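Local coordinates for cytochrome c-552/4 domain-containing protein (Ignicoccus hospitalis KIN4/I, PDB 4QO5), which binds eight c-type haems as a membrane-associated octahaem cytochrome c and probably passes electrons along them, at the heme c site. Sequence-based numbering; all coordinates share one arbitrary frame. Chains: chain A/B, Hypothetical multiheme protein.

The heme c site. Residues chain A 125-126, 132-133, 139, 167, 170-171, 203, 218, 235, 238-239, 243-244, 308-309, 312, 315, 317, 331, 482; chain B 493-494. With HEC (heme c), chain C; HEC (heme c), chain D.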
# COMPACT_ATOMS: atom_id res chain seq x y z
N SER A 125 9.90 8.61 -24.92
CA SER A 125 10.59 9.13 -23.74
C SER A 125 11.17 8.01 -22.88
O SER A 125 12.22 8.19 -22.26
CB SER A 125 9.64 9.98 -22.89
OG SER A 125 9.01 10.97 -23.68
N LYS A 126 10.48 6.87 -22.82
CA LYS A 126 10.96 5.73 -22.03
C LYS A 126 12.33 5.27 -22.52
O LYS A 126 13.22 5.01 -21.72
CB LYS A 126 9.98 4.56 -22.10
CG LYS A 126 8.71 4.76 -21.22
CD LYS A 126 7.75 3.59 -21.41
CE LYS A 126 6.62 3.63 -20.39
NZ LYS A 126 7.21 3.13 -19.13
N ASN A 132 17.41 11.46 -20.48
CA ASN A 132 16.48 12.48 -19.98
C ASN A 132 16.78 12.88 -18.54
O ASN A 132 16.72 14.06 -18.19
CB ASN A 132 15.03 12.02 -20.10
CG ASN A 132 14.55 11.99 -21.55
OD1 ASN A 132 15.14 12.63 -22.41
ND2 ASN A 132 13.48 11.25 -21.81
N LEU A 133 17.15 11.89 -17.73
CA LEU A 133 17.49 12.12 -16.34
C LEU A 133 18.93 12.57 -16.15
O LEU A 133 19.21 13.61 -15.57
CB LEU A 133 17.25 10.84 -15.52
CG LEU A 133 17.48 11.00 -14.02
CD1 LEU A 133 16.55 12.09 -13.52
CD2 LEU A 133 17.24 9.69 -13.29
N TYR A 139 18.28 18.12 -13.84
CA TYR A 139 17.71 16.91 -13.26
C TYR A 139 18.80 16.08 -12.60
O TYR A 139 18.57 15.43 -11.59
CB TYR A 139 16.96 16.07 -14.30
CG TYR A 139 15.83 16.83 -14.99
CD1 TYR A 139 15.41 18.07 -14.53
CD2 TYR A 139 15.20 16.31 -16.12
CE1 TYR A 139 14.40 18.78 -15.17
CE2 TYR A 139 14.18 17.00 -16.76
CZ TYR A 139 13.79 18.23 -16.29
OH TYR A 139 12.79 18.93 -16.93
N CYS A 167 17.33 5.82 -8.44
CA CYS A 167 16.78 6.38 -9.69
C CYS A 167 16.98 5.45 -10.88
O CYS A 167 16.07 5.28 -11.68
CB CYS A 167 17.40 7.71 -10.07
SG CYS A 167 17.91 8.80 -8.77
N CYS A 170 14.64 2.37 -12.07
CA CYS A 170 13.47 2.58 -12.92
C CYS A 170 13.80 3.20 -14.24
O CYS A 170 13.21 2.83 -15.25
CB CYS A 170 12.47 3.47 -12.23
SG CYS A 170 11.97 2.63 -10.70
N HIS A 171 14.70 4.17 -14.22
CA HIS A 171 15.07 4.91 -15.43
C HIS A 171 16.02 4.14 -16.36
O HIS A 171 16.01 4.36 -17.58
CB HIS A 171 15.72 6.26 -15.07
CG HIS A 171 14.74 7.29 -14.59
ND1 HIS A 171 14.30 8.33 -15.38
CD2 HIS A 171 14.12 7.44 -13.39
CE1 HIS A 171 13.45 9.07 -14.69
NE2 HIS A 171 13.33 8.55 -13.48
N VAL A 203 13.53 1.34 -17.99
CA VAL A 203 13.03 1.49 -19.36
C VAL A 203 14.02 2.08 -20.35
O VAL A 203 13.92 1.80 -21.53
CB VAL A 203 11.72 2.29 -19.39
CG1 VAL A 203 10.62 1.50 -18.69
CG2 VAL A 203 11.93 3.65 -18.72
N CYS A 218 7.53 -4.56 -18.03
CA CYS A 218 6.12 -4.77 -18.39
C CYS A 218 5.77 -6.23 -18.67
O CYS A 218 4.87 -6.78 -18.04
CB CYS A 218 5.71 -3.85 -19.56
SG CYS A 218 6.25 -2.19 -19.07
N CYS A 235 3.21 -2.41 -13.95
CA CYS A 235 3.55 -0.98 -14.01
C CYS A 235 3.85 -0.45 -12.64
O CYS A 235 4.57 0.54 -12.48
CB CYS A 235 2.40 -0.15 -14.62
SG CYS A 235 1.56 -0.91 -16.01
N CYS A 238 7.29 0.52 -11.01
CA CYS A 238 7.92 1.83 -11.11
C CYS A 238 6.97 3.01 -10.97
O CYS A 238 7.41 4.14 -10.77
CB CYS A 238 8.60 1.94 -12.46
SG CYS A 238 9.74 0.61 -12.62
N HIS A 239 5.68 2.76 -11.10
CA HIS A 239 4.74 3.88 -11.02
C HIS A 239 4.02 3.91 -9.67
O HIS A 239 2.83 3.62 -9.60
CB HIS A 239 3.72 3.84 -12.15
CG HIS A 239 4.29 4.21 -13.47
ND1 HIS A 239 4.10 5.45 -14.05
CD2 HIS A 239 5.09 3.52 -14.31
CE1 HIS A 239 4.74 5.50 -15.20
NE2 HIS A 239 5.36 4.35 -15.37
N ASP A 243 5.99 10.00 -5.87
CA ASP A 243 6.29 10.84 -7.04
C ASP A 243 5.44 10.55 -8.25
O ASP A 243 5.09 11.46 -9.03
CB ASP A 243 7.79 10.75 -7.41
CG ASP A 243 8.32 9.31 -7.51
OD1 ASP A 243 9.07 9.01 -8.49
OD2 ASP A 243 8.05 8.48 -6.60
N VAL A 244 5.10 9.29 -8.45
CA VAL A 244 4.42 8.90 -9.69
C VAL A 244 3.34 7.87 -9.39
O VAL A 244 3.33 6.79 -9.98
CB VAL A 244 5.46 8.35 -10.72
CG1 VAL A 244 6.33 9.48 -11.28
CG2 VAL A 244 6.37 7.29 -10.08
N VAL A 308 4.30 5.36 -25.46
CA VAL A 308 3.18 5.80 -24.63
C VAL A 308 2.90 7.30 -24.73
O VAL A 308 1.78 7.73 -24.49
CB VAL A 308 3.35 5.40 -23.16
CG1 VAL A 308 3.46 3.89 -23.05
CG2 VAL A 308 4.56 6.06 -22.57
N ASP A 309 3.92 8.09 -25.09
CA ASP A 309 3.77 9.54 -25.25
C ASP A 309 2.63 9.91 -26.20
O ASP A 309 1.96 10.94 -26.02
CB ASP A 309 5.05 10.17 -25.83
CG ASP A 309 6.32 9.77 -25.08
OD1 ASP A 309 7.41 9.97 -25.65
OD2 ASP A 309 6.22 9.26 -23.95
N LEU A 312 -0.76 10.92 -24.72
CA LEU A 312 -0.83 11.96 -23.69
C LEU A 312 -0.88 13.36 -24.29
O LEU A 312 -0.09 13.68 -25.19
CB LEU A 312 0.38 11.83 -22.76
CG LEU A 312 0.67 10.44 -22.22
CD1 LEU A 312 2.05 10.40 -21.53
CD2 LEU A 312 -0.43 9.97 -21.27
N ARG A 315 1.56 16.82 -19.91
CA ARG A 315 2.45 16.14 -18.96
C ARG A 315 2.05 16.49 -17.54
O ARG A 315 2.17 17.65 -17.13
CB ARG A 315 3.91 16.53 -19.21
CG ARG A 315 4.92 15.71 -18.37
CD ARG A 315 5.43 14.54 -19.18
NE ARG A 315 6.21 13.56 -18.41
CZ ARG A 315 7.54 13.49 -18.42
NH1 ARG A 315 8.27 14.34 -19.14
NH2 ARG A 315 8.15 12.55 -17.71
N PHE A 317 3.40 15.20 -14.82
CA PHE A 317 4.61 15.25 -14.01
C PHE A 317 5.22 16.64 -14.14
O PHE A 317 5.73 17.01 -15.21
CB PHE A 317 5.59 14.19 -14.52
CG PHE A 317 6.76 13.91 -13.62
CD1 PHE A 317 8.00 14.46 -13.89
CD2 PHE A 317 6.64 13.05 -12.54
CE1 PHE A 317 9.10 14.19 -13.09
CE2 PHE A 317 7.73 12.77 -11.73
CZ PHE A 317 8.96 13.34 -12.01
N HIS A 331 13.89 14.52 -24.14
CA HIS A 331 13.57 15.67 -23.30
C HIS A 331 14.79 16.50 -22.93
O HIS A 331 14.66 17.71 -22.67
CB HIS A 331 12.84 15.20 -22.04
CG HIS A 331 11.54 14.52 -22.32
ND1 HIS A 331 10.85 13.81 -21.36
CD2 HIS A 331 10.80 14.44 -23.45
CE1 HIS A 331 9.74 13.32 -21.89
NE2 HIS A 331 9.69 13.69 -23.16
N TYR A 482 -2.50 13.30 -10.98
CA TYR A 482 -2.67 11.87 -11.25
C TYR A 482 -4.03 11.36 -10.77
O TYR A 482 -4.70 10.58 -11.46
CB TYR A 482 -1.59 11.06 -10.52
CG TYR A 482 -0.29 10.85 -11.27
CD1 TYR A 482 0.33 11.88 -11.95
CD2 TYR A 482 0.31 9.60 -11.26
CE1 TYR A 482 1.55 11.66 -12.62
CE2 TYR A 482 1.52 9.38 -11.91
CZ TYR A 482 2.13 10.40 -12.59
OH TYR A 482 3.33 10.15 -13.24
N THR B 493 14.19 4.97 -2.70
CA THR B 493 14.24 6.32 -3.24
C THR B 493 13.33 7.32 -2.51
O THR B 493 13.68 7.80 -1.43
CB THR B 493 13.94 6.29 -4.76
OG1 THR B 493 14.73 5.26 -5.38
CG2 THR B 493 14.27 7.63 -5.41
N PHE B 494 12.17 7.65 -3.08
CA PHE B 494 11.37 8.76 -2.56
C PHE B 494 10.45 8.37 -1.42
O PHE B 494 10.18 9.17 -0.53
CB PHE B 494 10.53 9.39 -3.67
CG PHE B 494 11.33 10.09 -4.72
CD1 PHE B 494 12.10 11.20 -4.41
CD2 PHE B 494 11.26 9.67 -6.03
CE1 PHE B 494 12.82 11.86 -5.41
CE2 PHE B 494 11.97 10.31 -7.02
CZ PHE B 494 12.75 11.41 -6.71
FE HEC C . 12.03 9.40 -11.88
CHA HEC C . 10.25 10.83 -14.50
CHB HEC C . 13.80 12.31 -11.58
CHC HEC C . 13.70 8.12 -9.15
CHD HEC C . 9.91 6.75 -11.83
NA HEC C . 11.97 11.22 -12.83
C1A HEC C . 11.26 11.58 -13.95
C2A HEC C . 11.77 12.85 -14.43
C3A HEC C . 12.74 13.23 -13.60
C4A HEC C . 12.88 12.23 -12.58
CMA HEC C . 13.59 14.51 -13.63
CAA HEC C . 11.29 13.61 -15.69
CBA HEC C . 12.34 13.31 -16.75
CGA HEC C . 12.00 13.88 -18.11
O1A HEC C . 12.71 14.80 -18.58
O2A HEC C . 11.01 13.40 -18.72
NB HEC C . 13.46 10.08 -10.66
C1B HEC C . 14.04 11.32 -10.67
C2B HEC C . 15.04 11.39 -9.63
C3B HEC C . 14.94 10.26 -8.92
C4B HEC C . 14.01 9.39 -9.59
CMB HEC C . 15.83 12.68 -9.30
CAB HEC C . 15.65 9.77 -7.63
CBB HEC C . 16.27 10.79 -6.66
NC HEC C . 11.85 7.82 -10.67
C1C HEC C . 12.67 7.38 -9.66
C2C HEC C . 12.38 5.98 -9.39
C3C HEC C . 11.23 5.75 -10.04
C4C HEC C . 10.94 6.82 -10.93
CMC HEC C . 13.00 5.24 -8.18
CAC HEC C . 10.25 4.60 -10.15
CBC HEC C . 9.79 4.15 -8.73
ND HEC C . 10.35 8.87 -12.99
C1D HEC C . 9.61 7.72 -12.77
C2D HEC C . 8.47 7.72 -13.65
C3D HEC C . 8.57 8.99 -14.47
C4D HEC C . 9.76 9.65 -14.00
CMD HEC C . 7.39 6.64 -13.73
CAD HEC C . 7.58 9.51 -15.54
CBD HEC C . 6.37 10.06 -14.79
CGD HEC C . 5.44 10.79 -15.72
O1D HEC C . 4.26 11.00 -15.32
O2D HEC C . 5.85 11.16 -16.84
FE HEC D . 6.24 3.81 -17.25
CHA HEC D . 6.97 7.05 -18.22
CHB HEC D . 3.00 4.19 -18.35
CHC HEC D . 5.75 0.44 -16.87
CHD HEC D . 9.27 3.52 -15.78
NA HEC D . 5.19 5.31 -18.16
C1A HEC D . 5.68 6.58 -18.41
C2A HEC D . 4.59 7.37 -18.95
C3A HEC D . 3.50 6.59 -19.00
C4A HEC D . 3.84 5.28 -18.49
CMA HEC D . 2.08 6.98 -19.49
CAA HEC D . 4.72 8.85 -19.36
CBA HEC D . 5.37 9.02 -20.73
CGA HEC D . 6.86 9.11 -20.61
O1A HEC D . 7.56 8.33 -21.31
O2A HEC D . 7.37 9.96 -19.82
NB HEC D . 4.69 2.58 -17.52
C1B HEC D . 3.44 2.91 -18.04
C2B HEC D . 2.69 1.68 -18.24
C3B HEC D . 3.49 0.66 -17.87
C4B HEC D . 4.72 1.21 -17.39
CMB HEC D . 1.28 1.64 -18.87
CAB HEC D . 3.35 -0.88 -17.93
CBB HEC D . 2.42 -1.50 -19.00
NC HEC D . 7.27 2.28 -16.43
C1C HEC D . 6.92 0.96 -16.42
C2C HEC D . 7.90 0.23 -15.60
C3C HEC D . 8.98 1.03 -15.63
C4C HEC D . 8.54 2.37 -15.95
CMC HEC D . 7.87 -1.31 -15.74
CAC HEC D . 10.44 0.87 -15.12
CBC HEC D . 11.11 -0.54 -15.20
ND HEC D . 7.86 5.11 -17.02
C1D HEC D . 9.04 4.73 -16.37
C2D HEC D . 9.98 5.83 -16.41
C3D HEC D . 9.27 6.93 -17.18
C4D HEC D . 7.97 6.40 -17.53
CMD HEC D . 11.40 5.86 -15.80
CAD HEC D . 9.85 8.31 -17.54
CBD HEC D . 10.44 8.26 -18.94
CGD HEC D . 10.90 9.65 -19.31
O1D HEC D . 10.02 10.53 -19.56
O2D HEC D . 12.14 9.88 -19.37
O HOH W 1 10.34 10.33 -10.26
O HOH W 2 15.50 16.06 -19.64
O HOH W 3 11.50 17.36 -19.42
O HOH W 4 7.51 6.95 -23.56
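Two c-type haems, HEC chain C and HEC chain D, lie close together, each fixed by thioethers from a CXXCH motif: A:Cys167, A:Cys170 and proximal A:His171 for the first, A:Cys235, A:Cys238 and proximal A:His239 for the second. Each proximal imidazole also packs against a methyl of the other haem: A:His171 carries the chain D methyl CMD centred over one face and A:Leu133 CD2 over the other, while A:His239 has the chain C methyl CMD over one face, offset toward the rim. The irons differ on their distal sides. A:Lys126, extended until a bend at chi4 (-77°), brings its amine NZ to 2.2 Å from the chain D FE, opposite A:His239. Opposite A:His171, water 1 lies 2.5 Å from the chain C FE and 2.6 Å from A:Asp243 OD1; another small ligand might replace it, which the structure alone does not show. A:Phe317 leans its tilted ring over this haem, CHA beneath its rim, and the B:Phe494 ring tip meets pyrrole carbon C3B, crossing A:Asp243 at about a right angle. A:Arg315, CG anti to the backbone N and bent at chi2 (95°), brings its guanidinium in plane to both chain C propionates: NH1 lies 2.9 Å from O2A, NE 2.9 Å from O2D, and NH2 reaches both. A:Arg315 NH2 also makes a salt bridge to chain D O1D at 3.3 Å, linking the haems. A leucine in place of A:Arg315 would lose these bonds and would probably leave the propionates poorly neutralised and less firmly held. A:His331 ND1 donates a 2.7 Å hydrogen bond to chain C O2A. A:Asn132 ND2 donates an almost straight one (173°) to chain D O2D. Loops and short helices of chain A bury the haems, with A:Tyr482 on helix 464-485; in the deposited assembly, a chain B loop with B:Thr493 and B:Phe494 closes over haem C, perhaps not so in the membrane.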